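Local coordinates for protein putative efflux transporter (Bacteroides eggerthii, PDB 4L8J) that probably works as the periplasmic adaptor of an efflux system, a HlyD-family membrane-fusion protein that would link an inner-membrane transporter to an outer-membrane channel, at residues K302-K305 and P306-V310; T309-T312 and A313-Q317. All coordinates share one frame; numbering follows the deposited sequence.

Contact 1: K302-K305 and P306-V310; sequences KGLK and PGETV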
loop_
_atom_site.group_PDB
_atom_site.type_symbol
_atom_site.label_atom_id
_atom_site.label_comp_id
_atom_site.label_asym_id
_atom_site.label_seq_id
_atom_site.Cartn_x
_atom_site.Cartn_y
_atom_site.Cartn_z
ATOM N N LYS A 302 11.381 7.662 12.057
ATOM C CA LYS A 302 12.286 8.129 13.117
ATOM C C LYS A 302 11.943 9.546 13.543
ATOM O O LYS A 302 11.504 10.338 12.705
ATOM C CB LYS A 302 13.748 8.090 12.578
ATOM C CG LYS A 302 14.843 8.271 13.636
ATOM C CD LYS A 302 16.223 7.996 13.049
ATOM N N GLY A 303 12.190 9.858 14.814
ATOM C CA GLY A 303 12.014 11.199 15.361
ATOM C C GLY A 303 10.797 11.478 16.228
ATOM O O GLY A 303 10.675 12.585 16.768
ATOM N N LEU A 304 9.879 10.501 16.358
ATOM C CA LEU A 304 8.655 10.665 17.158
ATOM C C LEU A 304 8.348 9.448 18.021
ATOM O O LEU A 304 8.640 8.327 17.624
ATOM C CB LEU A 304 7.446 10.930 16.237
ATOM C CG LEU A 304 7.491 12.189 15.373
ATOM C CD1 LEU A 304 6.388 12.185 14.369
ATOM C CD2 LEU A 304 7.459 13.468 16.219
ATOM N N LYS A 305 7.695 9.672 19.165
ATOM C CA LYS A 305 7.214 8.615 20.050
ATOM C C LYS A 305 5.672 8.708 20.106
ATOM O O LYS A 305 5.137 9.820 19.988
ATOM C CB LYS A 305 7.816 8.745 21.471
ATOM C CG LYS A 305 9.324 8.526 21.568
ATOM C CD LYS A 305 9.851 8.878 22.964
ATOM C CE LYS A 305 11.356 9.062 23.017
ATOM N NZ LYS A 305 12.096 7.771 22.964
ATOM N N PRO A 306 4.934 7.587 20.315
ATOM C CA PRO A 306 3.465 7.689 20.416
ATOM C C PRO A 306 3.048 8.602 21.557
ATOM O O PRO A 306 3.722 8.655 22.584
ATOM C CB PRO A 306 3.016 6.241 20.701
ATOM C CG PRO A 306 4.136 5.393 20.328
ATOM C CD PRO A 306 5.383 6.193 20.512
ATOM N N GLY A 307 1.974 9.341 21.357
ATOM C CA GLY A 307 1.463 10.207 22.404
ATOM C C GLY A 307 1.971 11.631 22.375
ATOM O O GLY A 307 1.364 12.496 23.006
ATOM N N GLU A 308 3.072 11.903 21.650
ATOM C CA GLU A 308 3.567 13.279 21.525
ATOM C C GLU A 308 2.557 14.108 20.719
ATOM O O GLU A 308 1.789 13.548 19.933
ATOM C CB GLU A 308 4.963 13.325 20.851
ATOM C CG GLU A 308 6.066 12.673 21.669
ATOM C CD GLU A 308 7.459 13.060 21.218
ATOM O OE1 GLU A 308 7.941 12.485 20.219
ATOM O OE2 GLU A 308 8.052 13.973 21.837
ATOM N N THR A 309 2.577 15.433 20.897
ATOM C CA THR A 309 1.662 16.337 20.208
ATOM C C THR A 309 2.387 17.143 19.123
ATOM O O THR A 309 3.374 17.817 19.411
ATOM C CB THR A 309 0.981 17.255 21.239
ATOM O OG1 THR A 309 0.390 16.430 22.233
ATOM C CG2 THR A 309 -0.074 18.147 20.614
ATOM N N VAL A 310 1.859 17.122 17.891
ATOM C CA VAL A 310 2.432 17.900 16.779
ATOM C C VAL A 310 1.430 18.976 16.306
ATOM O O VAL A 310 0.233 18.762 16.407
ATOM C CB VAL A 310 2.913 17.032 15.578
ATOM C CG1 VAL A 310 4.091 16.128 15.960
ATOM C CG2 VAL A 310 1.771 16.198 14.976
#

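Contact 2: T309-T312 and A313-Q317; sequences TVVT and AGVYQ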
loop_
_atom_site.group_PDB
_atom_site.type_symbol
_atom_site.label_atom_id
_atom_site.label_comp_id
_atom_site.label_asym_id
_atom_site.label_seq_id
_atom_site.Cartn_x
_atom_site.Cartn_y
_atom_site.Cartn_z
ATOM N N THR A 309 2.577 15.433 20.897
ATOM C CA THR A 309 1.662 16.337 20.208
ATOM C C THR A 309 2.387 17.143 19.123
ATOM O O THR A 309 3.374 17.817 19.411
ATOM C CB THR A 309 0.981 17.255 21.239
ATOM O OG1 THR A 309 0.390 16.430 22.233
ATOM C CG2 THR A 309 -0.074 18.147 20.614
ATOM N N VAL A 310 1.859 17.122 17.891
ATOM C CA VAL A 310 2.432 17.900 16.779
ATOM C C VAL A 310 1.430 18.976 16.306
ATOM O O VAL A 310 0.233 18.762 16.407
ATOM C CB VAL A 310 2.913 17.032 15.578
ATOM C CG1 VAL A 310 4.091 16.128 15.960
ATOM C CG2 VAL A 310 1.771 16.198 14.976
ATOM N N VAL A 311 1.919 20.097 15.748
ATOM C CA VAL A 311 1.078 21.143 15.143
ATOM C C VAL A 311 0.649 20.637 13.741
ATOM O O VAL A 311 1.503 20.163 13.007
ATOM C CB VAL A 311 1.858 22.489 15.047
ATOM C CG1 VAL A 311 1.152 23.490 14.130
ATOM C CG2 VAL A 311 2.099 23.093 16.434
ATOM N N THR A 312 -0.634 20.760 13.366
ATOM C CA THR A 312 -1.129 20.328 12.048
ATOM C C THR A 312 -1.652 21.515 11.199
ATOM O O THR A 312 -1.924 21.338 10.013
ATOM C CB THR A 312 -2.206 19.259 12.201
ATOM O OG1 THR A 312 -3.309 19.811 12.928
ATOM C CG2 THR A 312 -1.689 18.018 12.892
ATOM N N ALA A 313 -1.845 22.686 11.817
ATOM C CA ALA A 313 -2.289 23.939 11.166
ATOM C C ALA A 313 -1.690 25.119 11.919
ATOM O O ALA A 313 -1.796 25.201 13.141
ATOM C CB ALA A 313 -3.822 24.037 11.142
ATOM N N GLY A 314 -1.030 25.983 11.175
ATOM C CA GLY A 314 -0.328 27.157 11.682
ATOM C C GLY A 314 1.179 26.962 11.700
ATOM O O GLY A 314 1.880 27.729 12.355
ATOM N N VAL A 315 1.700 25.964 10.958
ATOM C CA VAL A 315 3.138 25.629 10.979
ATOM C C VAL A 315 4.038 26.742 10.419
ATOM O O VAL A 315 5.212 26.774 10.796
ATOM C CB VAL A 315 3.518 24.262 10.333
ATOM C CG1 VAL A 315 2.608 23.129 10.807
ATOM C CG2 VAL A 315 3.560 24.329 8.808
ATOM N N TYR A 316 3.518 27.632 9.532
ATOM C CA TYR A 316 4.339 28.681 8.905
ATOM C C TYR A 316 4.411 29.992 9.721
ATOM O O TYR A 316 5.256 30.834 9.433
ATOM C CB TYR A 316 3.867 28.991 7.467
ATOM C CG TYR A 316 3.944 27.794 6.542
ATOM C CD1 TYR A 316 5.166 27.193 6.245
ATOM C CD2 TYR A 316 2.790 27.236 5.993
ATOM C CE1 TYR A 316 5.237 26.064 5.428
ATOM C CE2 TYR A 316 2.855 26.130 5.141
ATOM C CZ TYR A 316 4.082 25.547 4.861
ATOM O OH TYR A 316 4.145 24.449 4.029
ATOM N N GLN A 317 3.605 30.132 10.755
ATOM C CA GLN A 317 3.596 31.355 11.554
ATOM C C GLN A 317 4.202 31.115 12.946
ATOM O O GLN A 317 3.796 31.743 13.918
ATOM C CB GLN A 317 2.152 31.852 11.663
ATOM C CG GLN A 317 1.521 32.190 10.314
ATOM C CD GLN A 317 0.043 31.935 10.359
ATOM O OE1 GLN A 317 -0.421 30.786 10.322
ATOM N NE2 GLN A 317 -0.731 33.004 10.477
#

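Contact 1: K302-K305 and P306-V310
Lys305 and Glu308 close a type II beta turn, in which Glu308 N reaches back to Lys305 O in a weak hydrogen bond of 3.4 Å. Pro306 takes the second position, where its ring fixes the backbone torsion the turn requires; Gly307 takes the third, whose positive phi would jam a side chain against the preceding carbonyl. The glutamate then bridges the same corner. With CG beside its own backbone N (chi1 -65°), the chain runs alongside Lys305 O, CG lying 3.4 Å from it, and Glu308 OE1 accepts a hydrogen bond from Lys305 N at 3.0 Å with an N-H...O angle of 157°. The amide meets the anti side of that oxygen, 23° out of the carboxylate plane. This turn leads from strand 297-300 into strand 309-313, at the interface with the second subunit, whose Arg285 forms a salt bridge with Glu308 OE2 and a hydrogen bond with Gly303 O. With an alanine here in place of Glu308, Lys305 N and that arginine would probably each be left without their carboxylate partner. Apart from these polar bonds, an apolar contact is looser: Leu304 CD2 lies 4.3 Å from Val310 CG1, and Leu304 also packs on Val258 of the second subunit.

Contact 2: T309-T312 and A313-Q317
Val315 uses its two methyls differently: CG1 meets Val311 across the bend, while CG2 sits over the centre of one face of the neighbouring Tyr316 ring, 3.9 Å above its plane. At the far end of that ring, Tyr316 OH is hydrogen-bonded to Gly265 N, so the phenol has an apolar methyl on a face and a polar anchor at its hydroxyl. Val311 supplies the other side of the contact. Its CG1 stands opposite the backbone N (chi1 166°), which sends this methyl forward along the chain to lie 3.6 Å from Val315 CG1 and 3.5 Å from Ala313 O. The two valine side chains run antiparallel, one beside the other, and meet through their CG1 methyls; their compact, branched shape suits this close packing. Between them, Gly314 has a positive phi of 104°, at which a beta carbon would press on the carbonyl of Ala313; a glycine accepts this turn in the chain without strain. Beyond it, Gln317 N makes a weak backbone hydrogen bond to Gly314 O, 3.4 Å long. No hydrogen bond joins 309-312 to 313-317, but the second subunit takes up backbone oxygens on both: its Ser261 OG bonds to Thr312 O, and its Trp275 NE1 to Val315 O. The same tryptophan packs on Val311, which also touches Leu318 of its own chain. The arrangement thus marks the exit of strand 309-313, paired antiparallel with a strand of the second subunit, into the loop that leads to strand 324-326.

Overall arrangement
The two contacts occupy the two ends of strand 309-313 and share Thr309 and Val310, their centres about 14 Å apart. Contact 1 comes first along the chain and turns it into the strand after strand 297-300; contact 2 bends it out again toward strand 324-326. The centres of the contacts lie about 58 and 56 Å from the centre of this elongated chain, near its C-terminal end and at the opposite extremity from the helical hairpin 68-127. Because the strand between them pairs antiparallel with the second subunit, both contacts also belong to the dimer interface, and the sheet that begins in one subunit runs on into the other through strand 309-313.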